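Local coordinates for Mgp-operon protein 3 (PDB 6RJ1) that probably acts in the adhesion of Mycoplasma pneumoniae to host cells, as an extracellular, membrane-bound partner of the adhesin P1, at residues L476-V481 / T721-T726; P16-P19 / P23-G26. All coordinates share one frame; numbering follows the deposited sequence.

Contact 1 of 2, residues L476-V481 / T721-T726; sequences LWYWVV and TKVKWT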
loop_
_atom_site.group_PDB
_atom_site.type_symbol
_atom_site.label_atom_id
_atom_site.label_comp_id
_atom_site.label_asym_id
_atom_site.label_seq_id
_atom_site.Cartn_x
_atom_site.Cartn_y
_atom_site.Cartn_z
ATOM N N LEU A 476 9.612 0.495 1.563
ATOM C CA LEU A 476 10.315 1.597 2.198
ATOM C C LEU A 476 11.159 2.435 1.241
ATOM O O LEU A 476 11.666 3.497 1.626
ATOM C CB LEU A 476 11.170 1.051 3.360
ATOM C CG LEU A 476 10.483 0.896 4.730
ATOM C CD1 LEU A 476 9.420 -0.218 4.732
ATOM C CD2 LEU A 476 11.494 0.580 5.793
ATOM N N TRP A 477 11.310 1.972 -0.003
ATOM C CA TRP A 477 12.125 2.661 -1.004
ATOM C C TRP A 477 11.613 2.461 -2.432
ATOM O O TRP A 477 10.723 1.638 -2.665
ATOM C CB TRP A 477 13.600 2.237 -0.872
ATOM C CG TRP A 477 13.791 0.751 -0.924
ATOM C CD1 TRP A 477 13.766 -0.042 -2.036
ATOM C CD2 TRP A 477 14.012 -0.123 0.193
ATOM N NE1 TRP A 477 13.984 -1.354 -1.685
ATOM C CE2 TRP A 477 14.126 -1.436 -0.321
ATOM C CE3 TRP A 477 14.153 0.077 1.576
ATOM C CZ2 TRP A 477 14.358 -2.542 0.503
ATOM C CZ3 TRP A 477 14.373 -1.022 2.393
ATOM C CH2 TRP A 477 14.468 -2.313 1.857
ATOM N N TYR A 478 12.174 3.224 -3.384
ATOM C CA TYR A 478 11.809 3.167 -4.804
ATOM C C TYR A 478 13.007 3.549 -5.662
ATOM O O TYR A 478 13.914 4.216 -5.177
ATOM C CB TYR A 478 10.607 4.085 -5.099
ATOM C CG TYR A 478 10.879 5.556 -4.849
ATOM C CD1 TYR A 478 10.819 6.088 -3.563
ATOM C CD2 TYR A 478 11.178 6.418 -5.902
ATOM C CE1 TYR A 478 11.065 7.436 -3.329
ATOM C CE2 TYR A 478 11.426 7.771 -5.679
ATOM C CZ TYR A 478 11.360 8.277 -4.390
ATOM O OH TYR A 478 11.592 9.610 -4.163
ATOM N N TRP A 479 13.006 3.152 -6.928
ATOM C CA TRP A 479 14.114 3.450 -7.828
ATOM C C TRP A 479 13.796 4.477 -8.889
ATOM O O TRP A 479 12.676 4.531 -9.376
ATOM C CB TRP A 479 14.597 2.169 -8.515
ATOM C CG TRP A 479 15.516 1.354 -7.671
ATOM C CD1 TRP A 479 16.875 1.449 -7.613
ATOM C CD2 TRP A 479 15.144 0.318 -6.753
ATOM N NE1 TRP A 479 17.375 0.538 -6.709
ATOM C CE2 TRP A 479 16.335 -0.188 -6.184
ATOM C CE3 TRP A 479 13.916 -0.238 -6.357
ATOM C CZ2 TRP A 479 16.333 -1.217 -5.239
ATOM C CZ3 TRP A 479 13.917 -1.261 -5.423
ATOM C CH2 TRP A 479 15.113 -1.740 -4.874
ATOM N N VAL A 480 14.794 5.288 -9.232
ATOM C CA VAL A 480 14.831 6.238 -10.339
ATOM C C VAL A 480 16.246 6.002 -10.910
ATOM O O VAL A 480 17.248 6.425 -10.312
ATOM C CB VAL A 480 14.565 7.730 -9.988
ATOM C CG1 VAL A 480 14.749 8.612 -11.225
ATOM C CG2 VAL A 480 13.177 7.930 -9.399
ATOM N N VAL A 481 16.322 5.221 -11.989
ATOM C CA VAL A 481 17.599 4.845 -12.601
ATOM C C VAL A 481 17.697 5.326 -14.037
ATOM O O VAL A 481 16.681 5.471 -14.714
ATOM C CB VAL A 481 17.899 3.316 -12.480
ATOM C CG1 VAL A 481 18.150 2.909 -11.038
ATOM C CG2 VAL A 481 16.783 2.469 -13.084
ATOM N N THR A 721 18.846 15.652 3.671
ATOM C CA THR A 721 18.171 16.365 2.585
ATOM C C THR A 721 17.008 15.515 2.045
ATOM O O THR A 721 17.148 14.302 1.859
ATOM C CB THR A 721 19.172 16.842 1.533
ATOM O OG1 THR A 721 20.318 17.368 2.202
ATOM C CG2 THR A 721 18.593 17.919 0.624
ATOM N N LYS A 722 15.849 16.162 1.862
ATOM C CA LYS A 722 14.598 15.560 1.432
ATOM C C LYS A 722 14.250 15.885 -0.028
ATOM O O LYS A 722 14.601 16.953 -0.531
ATOM C CB LYS A 722 13.471 16.051 2.362
ATOM C CG LYS A 722 12.631 14.956 3.013
ATOM C CD LYS A 722 13.253 14.410 4.303
ATOM C CE LYS A 722 12.233 14.208 5.393
ATOM N NZ LYS A 722 11.885 15.488 6.067
ATOM N N VAL A 723 13.536 14.960 -0.686
ATOM C CA VAL A 723 13.029 15.086 -2.056
ATOM C C VAL A 723 11.634 15.688 -1.866
ATOM O O VAL A 723 10.888 15.234 -0.994
ATOM C CB VAL A 723 12.940 13.709 -2.786
ATOM C CG1 VAL A 723 12.594 13.878 -4.262
ATOM C CG2 VAL A 723 14.217 12.903 -2.633
ATOM N N LYS A 724 11.288 16.710 -2.643
ATOM C CA LYS A 724 9.979 17.347 -2.520
ATOM C C LYS A 724 9.107 17.176 -3.765
ATOM O O LYS A 724 9.409 17.741 -4.821
ATOM C CB LYS A 724 10.107 18.830 -2.120
ATOM C CG LYS A 724 10.396 19.054 -0.640
ATOM C CD LYS A 724 10.266 20.529 -0.276
ATOM C CE LYS A 724 10.821 20.834 1.095
ATOM N NZ LYS A 724 10.737 22.283 1.411
ATOM N N TRP A 725 8.026 16.385 -3.628
ATOM C CA TRP A 725 7.027 16.149 -4.672
ATOM C C TRP A 725 5.793 16.922 -4.203
ATOM O O TRP A 725 5.065 16.467 -3.316
ATOM C CB TRP A 725 6.740 14.636 -4.848
ATOM C CG TRP A 725 7.882 13.807 -5.386
ATOM C CD1 TRP A 725 9.124 14.244 -5.758
ATOM C CD2 TRP A 725 7.861 12.393 -5.644
ATOM N NE1 TRP A 725 9.882 13.189 -6.212
ATOM C CE2 TRP A 725 9.133 12.041 -6.157
ATOM C CE3 TRP A 725 6.891 11.385 -5.489
ATOM C CZ2 TRP A 725 9.458 10.725 -6.509
ATOM C CZ3 TRP A 725 7.218 10.084 -5.826
ATOM C CH2 TRP A 725 8.483 9.765 -6.344
ATOM N N THR A 726 5.625 18.141 -4.721
ATOM C CA THR A 726 4.555 19.053 -4.301
ATOM C C THR A 726 3.208 18.842 -5.022
ATOM O O THR A 726 2.172 19.267 -4.500
ATOM C CB THR A 726 5.027 20.505 -4.406
ATOM O OG1 THR A 726 5.616 20.705 -5.685
ATOM C CG2 THR A 726 6.030 20.868 -3.315
#
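Tyr478 and Trp725 reach toward each other from opposite directions, and their rings carry this buried contact. The pairing is aromatic but oblique. The Tyr478 ring and the six-membered ring of Trp725 have centroids 5.3 Å apart and planes at 62°. Tyr478 CE2 lies 3.6 Å from both Trp725 CH2 and Trp725 CZ2. Tyr478 OH comes to 3.4 Å from Trp725 CZ2. Trp725 CG lies beside its backbone N (chi1 -67°), and the indole extends its benzo end to the tyrosine.

The aliphatic share is small. Val723 CG1 stands 4.4 Å from Tyr478 OH, at the margin of the contact.

No hydrogen bond joins 476-481 to 721-726, but the polar atom of each aromatic side chain has a partner outside the two segments. Tyr478 OH bonds to Thr496 OG1, on the strand that runs parallel to 723-732. Trp725 NE1 bonds to the carbonyl O of Glu703, on helix 701-712. Tyr478 also meets Ala707 of that helix.

The contact is probably held mainly by van der Waals packing of the tyrosine ring and its hydroxyl on the indole, with the polar atoms tied to strand 496-498 and helix 701-712. It joins two different mixed sheets of the chain through side chains.

Contact 2 of 2, residues P16-P19 / P23-G26; sequences PYTP and PLNG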
loop_
_atom_site.group_PDB
_atom_site.type_symbol
_atom_site.label_atom_id
_atom_site.label_comp_id
_atom_site.label_asym_id
_atom_site.label_seq_id
_atom_site.Cartn_x
_atom_site.Cartn_y
_atom_site.Cartn_z
ATOM N N PRO A 16 4.610 -12.785 -29.350
ATOM C CA PRO A 16 3.826 -11.897 -30.226
ATOM C C PRO A 16 2.672 -12.635 -30.903
ATOM O O PRO A 16 2.888 -13.641 -31.567
ATOM C CB PRO A 16 4.857 -11.380 -31.238
ATOM C CG PRO A 16 5.958 -12.398 -31.232
ATOM C CD PRO A 16 5.787 -13.330 -30.059
ATOM N N TYR A 17 1.448 -12.145 -30.712
ATOM C CA TYR A 17 0.249 -12.721 -31.305
ATOM C C TYR A 17 -0.221 -11.850 -32.461
ATOM O O TYR A 17 -0.199 -10.621 -32.357
ATOM C CB TYR A 17 -0.859 -12.891 -30.253
ATOM C CG TYR A 17 -0.670 -14.108 -29.377
ATOM C CD1 TYR A 17 0.141 -14.060 -28.249
ATOM C CD2 TYR A 17 -1.302 -15.309 -29.676
ATOM C CE1 TYR A 17 0.303 -15.175 -27.425
ATOM C CE2 TYR A 17 -1.142 -16.432 -28.865
ATOM C CZ TYR A 17 -0.334 -16.364 -27.742
ATOM O OH TYR A 17 -0.165 -17.470 -26.945
ATOM N N THR A 18 -0.627 -12.486 -33.566
ATOM C CA THR A 18 -1.124 -11.788 -34.748
ATOM C C THR A 18 -2.634 -11.523 -34.603
ATOM O O THR A 18 -3.285 -12.220 -33.818
ATOM C CB THR A 18 -0.827 -12.614 -36.015
ATOM O OG1 THR A 18 -1.552 -13.848 -35.979
ATOM C CG2 THR A 18 0.656 -12.843 -36.233
ATOM N N PRO A 19 -3.242 -10.597 -35.392
ATOM C CA PRO A 19 -4.702 -10.420 -35.309
ATOM C C PRO A 19 -5.490 -11.623 -35.881
ATOM O O PRO A 19 -6.710 -11.564 -35.987
ATOM C CB PRO A 19 -4.936 -9.106 -36.058
ATOM C CG PRO A 19 -3.849 -9.045 -37.045
ATOM C CD PRO A 19 -2.655 -9.687 -36.401
ATOM N N PRO A 23 0.189 -17.202 -32.349
ATOM C CA PRO A 23 1.524 -16.640 -32.087
ATOM C C PRO A 23 2.403 -16.638 -33.337
ATOM O O PRO A 23 2.390 -17.598 -34.114
ATOM C CB PRO A 23 2.083 -17.546 -30.992
ATOM C CG PRO A 23 1.357 -18.822 -31.137
ATOM C CD PRO A 23 -0.003 -18.488 -31.644
ATOM N N LEU A 24 3.130 -15.535 -33.550
ATOM C CA LEU A 24 4.010 -15.348 -34.697
ATOM C C LEU A 24 5.280 -16.184 -34.557
ATOM O O LEU A 24 5.740 -16.750 -35.548
ATOM C CB LEU A 24 4.315 -13.849 -34.881
ATOM C CG LEU A 24 4.959 -13.383 -36.192
ATOM C CD1 LEU A 24 4.206 -13.898 -37.435
ATOM C CD2 LEU A 24 5.050 -11.875 -36.217
ATOM N N ASN A 25 5.824 -16.281 -33.325
ATOM C CA ASN A 25 7.012 -17.073 -32.982
ATOM C C ASN A 25 6.924 -17.565 -31.535
ATOM O O ASN A 25 6.004 -17.170 -30.815
ATOM C CB ASN A 25 8.326 -16.304 -33.266
ATOM C CG ASN A 25 8.462 -14.968 -32.572
ATOM O OD1 ASN A 25 8.417 -14.859 -31.341
ATOM N ND2 ASN A 25 8.671 -13.921 -33.351
ATOM N N GLY A 26 7.892 -18.393 -31.123
ATOM C CA GLY A 26 7.986 -18.982 -29.786
ATOM C C GLY A 26 8.066 -18.020 -28.609
ATOM O O GLY A 26 8.032 -18.457 -27.452
#
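Pro23 opens the second segment by lying alongside Tyr17, the two side chains pointing the same way. Its CB sits over one face of the phenol ring, 4.2 Å from the Tyr17 centroid and 18° off the ring normal, a CH-pi contact displaced toward the rim. Pro23 CD adds an apolar touch at 3.6 Å to Tyr17 CE2. Tyr17 CG is beside its own backbone N, which brings the ring up next to the proline. Pro23 CA also makes a CA-H...O contact with the carbonyl O of Pro16.

That same oxygen takes the hydrogen bond of the contact. Leu24 N donates to Pro16 O at 2.8 Å, with an N-H...O angle of 173°. The donor lies nearly in line with the C=O bond. The Leu24 side chain crosses that of Thr18 at about a right angle, with Leu24 CD1 3.9 Å from Thr18 CG2. Thr18 turns its other branch, OG1, to the carbonyl O of Thr22 inside the loop. Leu24 CB also approaches Pro16 CG, at 4.3 Å.

Asn25 crosses Pro16 at about a right angle. Asn25 OD1 lies 3.3 Å from Pro16 CD, a contact with the proline ring rather than a hydrogen bond. The Asn25 amide group turns back to Pro16 because CG sits between the backbone N and the carbonyl carbon (chi1 57°). Asn25 OD1 accepts a hydrogen bond from Gly27 N, an Asx turn that helps hold the amide in place.

The pattern is that of a short surface loop closed by a single beta bridge, Tyr17 with Pro23. It lies between the antiparallel strands 13-17 and 28-29 of a small three-stranded sheet.

The two contacts are separate. Their centres lie about 39 Å apart and their nearest atoms about 25 Å apart, so they do not meet. The centre of contact 1, which is buried, lies about 16 Å from the centre of the chain. That of contact 2, at the surface, lies about 36 Å from it. Their reach along the chain differs as well. Contact 1 brings together segments with 239 residues between them, whereas contact 2 closes a loop with three residues between its segments. Both segments of contact 2 precede those of contact 1 in the sequence. Contact 1 belongs to the interior, between two mixed sheets, and contact 2 to the N-terminal three-stranded sheet.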